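Side-chain contacts in uncharacterized protein (Bacteroides ovatus CL02T12C04, PDB 6PTM), which probably cleaves carrageenan chains from their ends as an exo-acting glycoside hydrolase of family GH42, the family of many bacterial beta-galactosidases: residues E676-N679 against E680-A684; M452-D455 against F456-S459; K576-H579 against M580-V583. All blocks are in the same frame, centred on the assembly; numbering follows the deposited sequence.

Contact 1. Residues E676-N679 against E680-A684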
ATOM      1  N   GLU A 676      15.042 -15.173  22.223  1.00 23.60           N
ATOM      2  CA  GLU A 676      15.596 -14.220  23.206  1.00 24.28           C
ATOM      3  C   GLU A 676      15.224 -12.799  22.777  1.00 22.97           C
ATOM      4  O   GLU A 676      14.840 -11.993  23.629  1.00 23.31           O
ATOM      5  CB  GLU A 676      17.118 -14.339  23.296  1.00 25.92           C
ATOM      6  CG  GLU A 676      17.589 -15.691  23.800  1.00 29.48           C
ATOM      7  CD  GLU A 676      19.095 -15.839  23.873  1.00 29.86           C
ATOM      8  OE1 GLU A 676      19.791 -14.865  23.547  1.00 26.56           O
ATOM      9  OE2 GLU A 676      19.562 -16.927  24.289  1.00 35.40           O
ATOM     10  N   MET A 677      15.387 -12.470  21.499  1.00 22.88           N
ATOM     11  CA  MET A 677      15.150 -11.062  21.067  1.00 23.12           C
ATOM     12  C   MET A 677      13.685 -10.721  21.356  1.00 19.76           C
ATOM     13  O   MET A 677      13.422  -9.681  21.976  1.00 19.64           O
ATOM     14  CB  MET A 677      15.472 -10.877  19.581  1.00 23.09           C
ATOM     15  CG  MET A 677      15.136  -9.496  19.049  1.00 24.49           C
ATOM     16  SD  MET A 677      15.939  -9.207  17.462  1.00 24.47           S
ATOM     17  CE  MET A 677      17.617  -8.884  18.025  1.00 24.41           C
ATOM     18  N   LYS A 678      12.751 -11.610  20.993  1.00 22.14           N
ATOM     19  CA  LYS A 678      11.310 -11.390  21.303  1.00 22.49           C
ATOM     20  C   LYS A 678      11.100 -11.260  22.818  1.00 23.97           C
ATOM     21  O   LYS A 678      10.392 -10.314  23.246  1.00 22.02           O
ATOM     22  CB  LYS A 678      10.421 -12.486  20.722  1.00 22.46           C
ATOM     23  CG  LYS A 678       8.983 -12.414  21.212  1.00 24.54           C
ATOM     24  CD  LYS A 678       8.089 -13.455  20.572  1.00 27.03           C
ATOM     25  CE  LYS A 678       6.710 -13.507  21.191  1.00 29.59           C
ATOM     26  NZ  LYS A 678       5.737 -14.062  20.231  1.00 37.03           N
ATOM     27  N   ASN A 679      11.668 -12.167  23.630  1.00 28.70           N
ATOM     28  CA  ASN A 679      11.479 -12.147  25.108  1.00 27.31           C
ATOM     29  C   ASN A 679      11.959 -10.802  25.648  1.00 24.62           C
ATOM     30  O   ASN A 679      11.238 -10.163  26.446  1.00 19.62           O
ATOM     31  CB  ASN A 679      12.208 -13.290  25.822  1.00 33.43           C
ATOM     32  CG  ASN A 679      11.631 -14.639  25.467  1.00 38.43           C
ATOM     33  OD1 ASN A 679      10.528 -14.722  24.931  1.00 43.28           O
ATOM     34  ND2 ASN A 679      12.390 -15.696  25.720  1.00 43.92           N
ATOM     35  N   GLU A 680      13.143 -10.350  25.240  1.00 25.56           N
ATOM     36  CA  GLU A 680      13.642  -9.044  25.754  1.00 26.25           C
ATOM     37  C   GLU A 680      12.730  -7.904  25.240  1.00 22.74           C
ATOM     38  O   GLU A 680      12.393  -7.003  26.021  1.00 21.00           O
ATOM     39  CB  GLU A 680      15.122  -8.899  25.400  1.00 27.92           C
ATOM     40  CG  GLU A 680      15.974  -9.949  26.093  1.00 29.90           C
ATOM     41  CD  GLU A 680      16.139  -9.729  27.587  1.00 31.80           C
ATOM     42  OE1 GLU A 680      15.681  -8.704  28.089  1.00 32.73           O
ATOM     43  OE2 GLU A 680      16.718 -10.597  28.239  1.00 36.37           O
ATOM     44  N   ALA A 681      12.290  -7.950  23.985  1.00 21.79           N
ATOM     45  CA  ALA A 681      11.431  -6.873  23.405  1.00 23.63           C
ATOM     46  C   ALA A 681      10.147  -6.731  24.236  1.00 20.71           C
ATOM     47  O   ALA A 681       9.798  -5.609  24.650  1.00 20.26           O
ATOM     48  CB  ALA A 681      11.125  -7.152  21.950  1.00 21.90           C
ATOM     49  N   LEU A 682       9.464  -7.840  24.504  1.00 24.70           N
ATOM     50  CA  LEU A 682       8.177  -7.792  25.244  1.00 23.48           C
ATOM     51  C   LEU A 682       8.441  -7.388  26.710  1.00 23.95           C
ATOM     52  O   LEU A 682       7.609  -6.649  27.268  1.00 21.77           O
ATOM     53  CB  LEU A 682       7.452  -9.128  25.091  1.00 24.36           C
ATOM     54  CG  LEU A 682       7.001  -9.455  23.665  1.00 25.49           C
ATOM     55  CD1 LEU A 682       6.195 -10.750  23.654  1.00 26.50           C
ATOM     56  CD2 LEU A 682       6.158  -8.339  23.071  1.00 25.04           C
ATOM     57  N   ALA A 683       9.584  -7.747  27.301  1.00 21.36           N
ATOM     58  CA  ALA A 683       9.907  -7.319  28.686  1.00 22.40           C
ATOM     59  C   ALA A 683      10.014  -5.789  28.728  1.00 22.22           C
ATOM     60  O   ALA A 683       9.525  -5.154  29.696  1.00 21.74           O
ATOM     61  CB  ALA A 683      11.182  -7.993  29.150  1.00 23.75           C
ATOM     62  N   ALA A 684      10.652  -5.194  27.711  1.00 22.73           N
ATOM     63  CA  ALA A 684      10.873  -3.734  27.626  1.00 21.43           C
ATOM     64  C   ALA A 684       9.502  -3.076  27.543  1.00 22.13           C
ATOM     65  O   ALA A 684       9.304  -1.972  28.087  1.00 21.82           O
ATOM     66  CB  ALA A 684      11.755  -3.373  26.444  1.00 22.00           C
TER

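Contact 2. Residues M452-D455 against F456-S459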
ATOM      1  N   MET A 452       3.672  -5.170   6.681  1.00 14.85           N
ATOM      2  CA  MET A 452       5.063  -4.747   6.994  1.00 14.11           C
ATOM      3  C   MET A 452       5.446  -3.494   6.209  1.00 12.80           C
ATOM      4  O   MET A 452       5.941  -2.591   6.852  1.00 11.36           O
ATOM      5  CB  MET A 452       6.091  -5.838   6.728  1.00 14.26           C
ATOM      6  CG  MET A 452       7.393  -5.495   7.372  1.00 14.59           C
ATOM      7  SD  MET A 452       8.588  -6.845   7.244  1.00 15.94           S
ATOM      8  CE  MET A 452       9.081  -6.716   5.526  1.00 14.08           C
ATOM      9  N   ALA A 453       5.197  -3.396   4.904  1.00 12.02           N
ATOM     10  CA  ALA A 453       5.571  -2.172   4.140  1.00 12.06           C
ATOM     11  C   ALA A 453       4.743  -0.951   4.619  1.00 12.16           C
ATOM     12  O   ALA A 453       5.317   0.141   4.769  1.00 12.36           O
ATOM     13  CB  ALA A 453       5.433  -2.394   2.659  1.00 11.51           C
ATOM     14  N   TYR A 454       3.430  -1.108   4.834  1.00 11.39           N
ATOM     15  CA  TYR A 454       2.549  -0.050   5.405  1.00 12.26           C
ATOM     16  C   TYR A 454       3.144   0.415   6.749  1.00 12.89           C
ATOM     17  O   TYR A 454       3.223   1.646   7.021  1.00 11.90           O
ATOM     18  CB  TYR A 454       1.100  -0.569   5.428  1.00 11.91           C
ATOM     19  CG  TYR A 454       0.391  -0.453   4.092  1.00 12.72           C
ATOM     20  CD1 TYR A 454       1.091  -0.237   2.903  1.00 12.91           C
ATOM     21  CD2 TYR A 454      -0.985  -0.560   4.005  1.00 14.21           C
ATOM     22  CE1 TYR A 454       0.435  -0.121   1.690  1.00 14.04           C
ATOM     23  CE2 TYR A 454      -1.651  -0.454   2.793  1.00 14.02           C
ATOM     24  CZ  TYR A 454      -0.946  -0.208   1.639  1.00 14.09           C
ATOM     25  OH  TYR A 454      -1.625  -0.061   0.464  1.00 14.53           O
ATOM     26  N   ASP A 455       3.545  -0.537   7.594  1.00 13.18           N
ATOM     27  CA  ASP A 455       4.105  -0.224   8.935  1.00 13.65           C
ATOM     28  C   ASP A 455       5.417   0.563   8.782  1.00 12.87           C
ATOM     29  O   ASP A 455       5.673   1.473   9.608  1.00 13.48           O
ATOM     30  CB  ASP A 455       4.239  -1.487   9.797  1.00 13.54           C
ATOM     31  CG  ASP A 455       2.895  -2.011  10.297  1.00 14.23           C
ATOM     32  OD1 ASP A 455       1.884  -1.267  10.117  1.00 13.26           O
ATOM     33  OD2 ASP A 455       2.856  -3.167  10.824  1.00 13.38           O
ATOM     34  N   PHE A 456       6.211   0.267   7.760  1.00 12.72           N
ATOM     35  CA  PHE A 456       7.455   1.015   7.496  1.00 13.12           C
ATOM     36  C   PHE A 456       7.081   2.451   7.071  1.00 13.73           C
ATOM     37  O   PHE A 456       7.628   3.420   7.637  1.00 13.38           O
ATOM     38  CB  PHE A 456       8.347   0.241   6.525  1.00 13.45           C
ATOM     39  CG  PHE A 456       9.627   0.960   6.188  1.00 12.95           C
ATOM     40  CD1 PHE A 456      10.719   0.906   7.045  1.00 12.35           C
ATOM     41  CD2 PHE A 456       9.714   1.767   5.057  1.00 12.63           C
ATOM     42  CE1 PHE A 456      11.890   1.601   6.744  1.00 13.32           C
ATOM     43  CE2 PHE A 456      10.898   2.434   4.746  1.00 12.99           C
ATOM     44  CZ  PHE A 456      11.978   2.364   5.594  1.00 11.88           C
ATOM     45  N   MET A 457       6.205   2.584   6.084  1.00 13.65           N
ATOM     46  CA  MET A 457       5.755   3.897   5.567  1.00 13.86           C
ATOM     47  C   MET A 457       5.149   4.728   6.733  1.00 14.34           C
ATOM     48  O   MET A 457       5.463   5.925   6.839  1.00 12.55           O
ATOM     49  CB  MET A 457       4.723   3.678   4.458  1.00 14.68           C
ATOM     50  CG  MET A 457       5.273   3.169   3.167  1.00 15.63           C
ATOM     51  SD  MET A 457       3.900   2.802   1.999  1.00 19.49           S
ATOM     52  CE  MET A 457       4.373   1.206   1.336  1.00 19.04           C
ATOM     53  N   LYS A 458       4.321   4.136   7.607  1.00 12.57           N
ATOM     54  CA  LYS A 458       3.710   4.892   8.718  1.00 12.74           C
ATOM     55  C   LYS A 458       4.751   5.157   9.822  1.00 13.65           C
ATOM     56  O   LYS A 458       4.603   6.176  10.526  1.00 14.25           O
ATOM     57  CB  LYS A 458       2.490   4.164   9.272  1.00 14.21           C
ATOM     58  CG  LYS A 458       1.307   4.079   8.312  1.00 14.27           C
ATOM     59  CD  LYS A 458       0.607   5.424   8.113  1.00 15.38           C
ATOM     60  CE  LYS A 458      -0.358   5.667   9.245  1.00 16.39           C
ATOM     61  NZ  LYS A 458      -1.017   6.972   9.113  1.00 17.84           N
ATOM     62  N   SER A 459       5.794   4.339   9.958  1.00 12.42           N
ATOM     63  CA  SER A 459       6.923   4.651  10.875  1.00 12.35           C
ATOM     64  C   SER A 459       7.622   5.921  10.386  1.00 12.56           C
ATOM     65  O   SER A 459       7.953   6.804  11.218  1.00 12.15           O
ATOM     66  CB  SER A 459       7.863   3.481  11.002  1.00 12.65           C
ATOM     67  OG  SER A 459       7.216   2.371  11.670  1.00 14.31           O
TER

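Contact 3. Residues K576-H579 against M580-V583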
ATOM      1  N   LYS A 576      23.453  -6.843   1.080  1.00 17.52           N
ATOM      2  CA  LYS A 576      23.051  -8.260   1.303  1.00 17.87           C
ATOM      3  C   LYS A 576      22.045  -8.718   0.241  1.00 17.67           C
ATOM      4  O   LYS A 576      21.240  -7.924  -0.242  1.00 17.83           O
ATOM      5  CB  LYS A 576      22.477  -8.464   2.704  1.00 18.05           C
ATOM      6  CG  LYS A 576      23.444  -8.373   3.862  1.00 17.95           C
ATOM      7  CD  LYS A 576      22.741  -8.395   5.201  1.00 18.44           C
ATOM      8  CE  LYS A 576      21.768  -9.562   5.343  1.00 19.06           C
ATOM      9  NZ  LYS A 576      21.103  -9.583   6.671  1.00 18.88           N
ATOM     10  N   ALA A 577      22.147  -9.985  -0.145  1.00 18.50           N
ATOM     11  CA  ALA A 577      21.276 -10.617  -1.147  1.00 19.41           C
ATOM     12  C   ALA A 577      19.868 -10.704  -0.555  1.00 17.79           C
ATOM     13  O   ALA A 577      18.922 -10.543  -1.309  1.00 18.13           O
ATOM     14  CB  ALA A 577      21.812 -11.993  -1.513  1.00 21.10           C
ATOM     15  N   GLU A 578      19.755 -10.952   0.746  1.00 17.36           N
ATOM     16  CA  GLU A 578      18.480 -11.400   1.377  1.00 20.55           C
ATOM     17  C   GLU A 578      18.244 -10.701   2.719  1.00 18.72           C
ATOM     18  O   GLU A 578      17.797 -11.365   3.667  1.00 16.82           O
ATOM     19  CB  GLU A 578      18.531 -12.925   1.538  1.00 22.52           C
ATOM     20  CG  GLU A 578      18.658 -13.668   0.219  1.00 24.60           C
ATOM     21  CD  GLU A 578      18.591 -15.177   0.395  1.00 29.01           C
ATOM     22  OE1 GLU A 578      19.238 -15.680   1.300  1.00 29.97           O
ATOM     23  OE2 GLU A 578      17.888 -15.825  -0.370  1.00 33.21           O
ATOM     24  N   HIS A 579      18.460  -9.383   2.790  1.00 16.91           N
ATOM     25  CA  HIS A 579      18.300  -8.639   4.049  1.00 16.35           C
ATOM     26  C   HIS A 579      16.819  -8.663   4.480  1.00 16.12           C
ATOM     27  O   HIS A 579      16.550  -8.754   5.684  1.00 17.32           O
ATOM     28  CB  HIS A 579      18.812  -7.212   3.920  1.00 15.59           C
ATOM     29  CG  HIS A 579      18.763  -6.542   5.246  1.00 15.01           C
ATOM     30  ND1 HIS A 579      19.406  -7.080   6.338  1.00 14.68           N
ATOM     31  CD2 HIS A 579      18.121  -5.438   5.682  1.00 14.50           C
ATOM     32  CE1 HIS A 579      19.172  -6.341   7.404  1.00 15.19           C
ATOM     33  NE2 HIS A 579      18.422  -5.293   7.025  1.00 15.44           N
ATOM     34  N   MET A 580      15.891  -8.547   3.531  1.00 15.12           N
ATOM     35  CA  MET A 580      14.460  -8.406   3.864  1.00 14.81           C
ATOM     36  C   MET A 580      13.881  -9.766   4.270  1.00 15.14           C
ATOM     37  O   MET A 580      12.919  -9.754   5.046  1.00 15.88           O
ATOM     38  CB  MET A 580      13.696  -7.790   2.701  1.00 14.82           C
ATOM     39  CG  MET A 580      14.090  -6.313   2.462  1.00 16.12           C
ATOM     40  SD  MET A 580      14.160  -5.300   3.969  1.00 16.70           S
ATOM     41  CE  MET A 580      12.408  -5.259   4.361  1.00 18.71           C
ATOM     42  N   ASN A 581      14.503 -10.891   3.899  1.00 15.73           N
ATOM     43  CA  ASN A 581      14.118 -12.184   4.541  1.00 16.12           C
ATOM     44  C   ASN A 581      14.312 -12.031   6.043  1.00 15.24           C
ATOM     45  O   ASN A 581      13.446 -12.493   6.804  1.00 17.98           O
ATOM     46  CB  ASN A 581      14.943 -13.379   4.072  1.00 16.81           C
ATOM     47  CG  ASN A 581      14.730 -13.730   2.623  1.00 18.66           C
ATOM     48  OD1 ASN A 581      14.175 -12.978   1.858  1.00 21.01           O
ATOM     49  ND2 ASN A 581      15.173 -14.894   2.226  1.00 23.78           N
ATOM     50  N   ASP A 582      15.453 -11.485   6.471  1.00 14.93           N
ATOM     51  CA  ASP A 582      15.789 -11.332   7.905  1.00 14.34           C
ATOM     52  C   ASP A 582      14.828 -10.317   8.553  1.00 14.21           C
ATOM     53  O   ASP A 582      14.319 -10.518   9.705  1.00 14.27           O
ATOM     54  CB  ASP A 582      17.265 -10.929   8.054  1.00 15.79           C
ATOM     55  CG  ASP A 582      18.212 -12.009   7.568  1.00 16.45           C
ATOM     56  OD1 ASP A 582      17.836 -13.166   7.700  1.00 17.18           O
ATOM     57  OD2 ASP A 582      19.281 -11.666   7.012  1.00 16.98           O
ATOM     58  N   VAL A 583      14.603  -9.198   7.893  1.00 14.69           N
ATOM     59  CA  VAL A 583      13.749  -8.153   8.501  1.00 15.37           C
ATOM     60  C   VAL A 583      12.329  -8.734   8.646  1.00 14.85           C
ATOM     61  O   VAL A 583      11.751  -8.582   9.712  1.00 14.19           O
ATOM     62  CB  VAL A 583      13.755  -6.853   7.684  1.00 16.09           C
ATOM     63  CG1 VAL A 583      12.692  -5.929   8.222  1.00 16.79           C
ATOM     64  CG2 VAL A 583      15.117  -6.182   7.685  1.00 15.85           C
TER

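Contact 1. Residues E676-N679 against E680-A684
Lys-678 and Leu-682 meet one turn apart on helix 674-687, in a local, partly buried contact near the periphery of the protein. The lysine chain runs extended, with CG anti to the backbone N (chi1 171°), and its aliphatic part crosses the leucine at a slant, Lys-678 CE lying 3.7 Å from Leu-682 CD1. Leu-682 CG in turn rests 3.5 Å from the carbonyl oxygen Lys-678 O, the same atom that accepts a hydrogen bond from Leu-682 N at 2.9 Å. That bond belongs to a regular i to i+4 ladder, one rung of which, Glu-680 N to Glu-676 O at 2.9 Å, is nearly straight. Beside that bond the Glu-680 chain bends at its second torsion and brings Glu-680 CG to 3.4 Å from Glu-676 O. The helix flanks the five-stranded parallel sheet that includes strands 614-617 and 667-670, a helix-on-sheet alpha/beta arrangement. Met-677 faces inward to Val-616 and to Ile-586 of helix 579-590, while Lys-678 touches Leu-590 of that helix. On another side of the turn the extended Glu-676 side chain sets OE1 to accept the backbone amide of Ser-672, just before the helix.

Contact 2. Residues M452-D455 against F456-S459
Ala-453, Tyr-454 and Met-457 pack together on one side of helix 448-460, a helix within the beta-galactosidase family region, in a Met-aromatic contact. The methyl does the touching: Met-457 CE lies 3.9 Å from Tyr-454 CD1, at the ring edge and near its plane, and 4.0 Å from Ala-453 CB. The sulfur stays farther off, with Met-457 SD 5.3 Å from the Tyr-454 ring centroid and oblique to it. A turn at chi3 (-135°) swings the methyl back to the tyrosine. Leu-411, Thr-415 and Ile-421 close around this methionine, whereas the tyrosine hydroxyl bonds Asn-423 and Asn-468. All eight residues are buried, so the looser part is where side chains diverge: Phe-456 leaves to stack with Trp-400, and the Asp-455 carboxylate bonds Tyr-587 and His-499 instead of any group in these segments. The Ser-459 hydroxyl donates to Asp-455 O and is also hydrogen-bonded to the amide of Phe-599. With an alanine here, Asp-455 O loses its hydroxyl donor and the Phe-599 amide would probably be left without its mate. Asp-455 O takes Ser-459 OG at 2.7 Å and Ser-459 N at 2.9 Å from opposite faces of its carbonyl plane.

Contact 3. Residues K576-H579 against M580-V583
The start of helix 579-590, with Glu-578 at its N-cap position, is tied to the preceding loop by a salt bridge between Lys-576 and Asp-582. Lys-576 NZ reaches Asp-582 OD2 at 2.8 Å, using the lone pair turned away from the other carboxylate oxygen, and the two side chains cross at about a right angle. A bend at chi3 (51°) helps turn the lysine chain back to the first turn, where the same ammonium group also donates to His-579 ND1 at 3.0 Å, almost exactly in the ring plane. Lys-619 O is a further acceptor for this nitrogen, and Asp-582 OD1 pairs with Arg-585, so each oxygen of the carboxylate meets a different cation.

With its CG anti to the backbone N (chi1 -174°), the imidazole is brought beside Val-583, His-579 NE2 lying 3.5 Å from Val-583 CG2 in an oblique approach. The same two residues are joined by the backbone bond from Val-583 N to His-579 O, 3.0 Å and in the carbonyl plane. Met-580 SD stands 5.3 Å from the centroid of the His-579 ring, again obliquely.

Away from the lysine the grip is slighter. Asn-581 N makes only a weak bond to Glu-578 O, at 3.3 Å, and the Asn-581 side chain turns to Asn-403, whose ND2 donates to its OD1. Because Lys-576 NZ donates to ND1, that nitrogen probably acts as an acceptor here, and the nearby ammonium would be expected to disfavour a positively charged imidazole, leaving the proton of a neutral ring on NE2.

How the contacts relate
Contact 2 is the core member of the set, wholly buried, its centre about 9 Å from that of the chain, whereas contacts 1 and 3 are only partly buried and lie farther out. Contact 2 joins apolar and Met-aromatic packing to buried polar groups that find partners in neighbouring elements, contact 3 is governed by charge at a helix start, and contact 1 relies on regular backbone bonds with one aliphatic crossing. Helix 579-590 is common ground: its beginning forms most of contact 3, its later residues receive Met-677 and Lys-678 of contact 1, and Met-452 of contact 2 packs on it. Contacts 2 and 3 touch directly, Met-452 CE to Met-580 CE at 3.8 Å, while contact 1 touches neither.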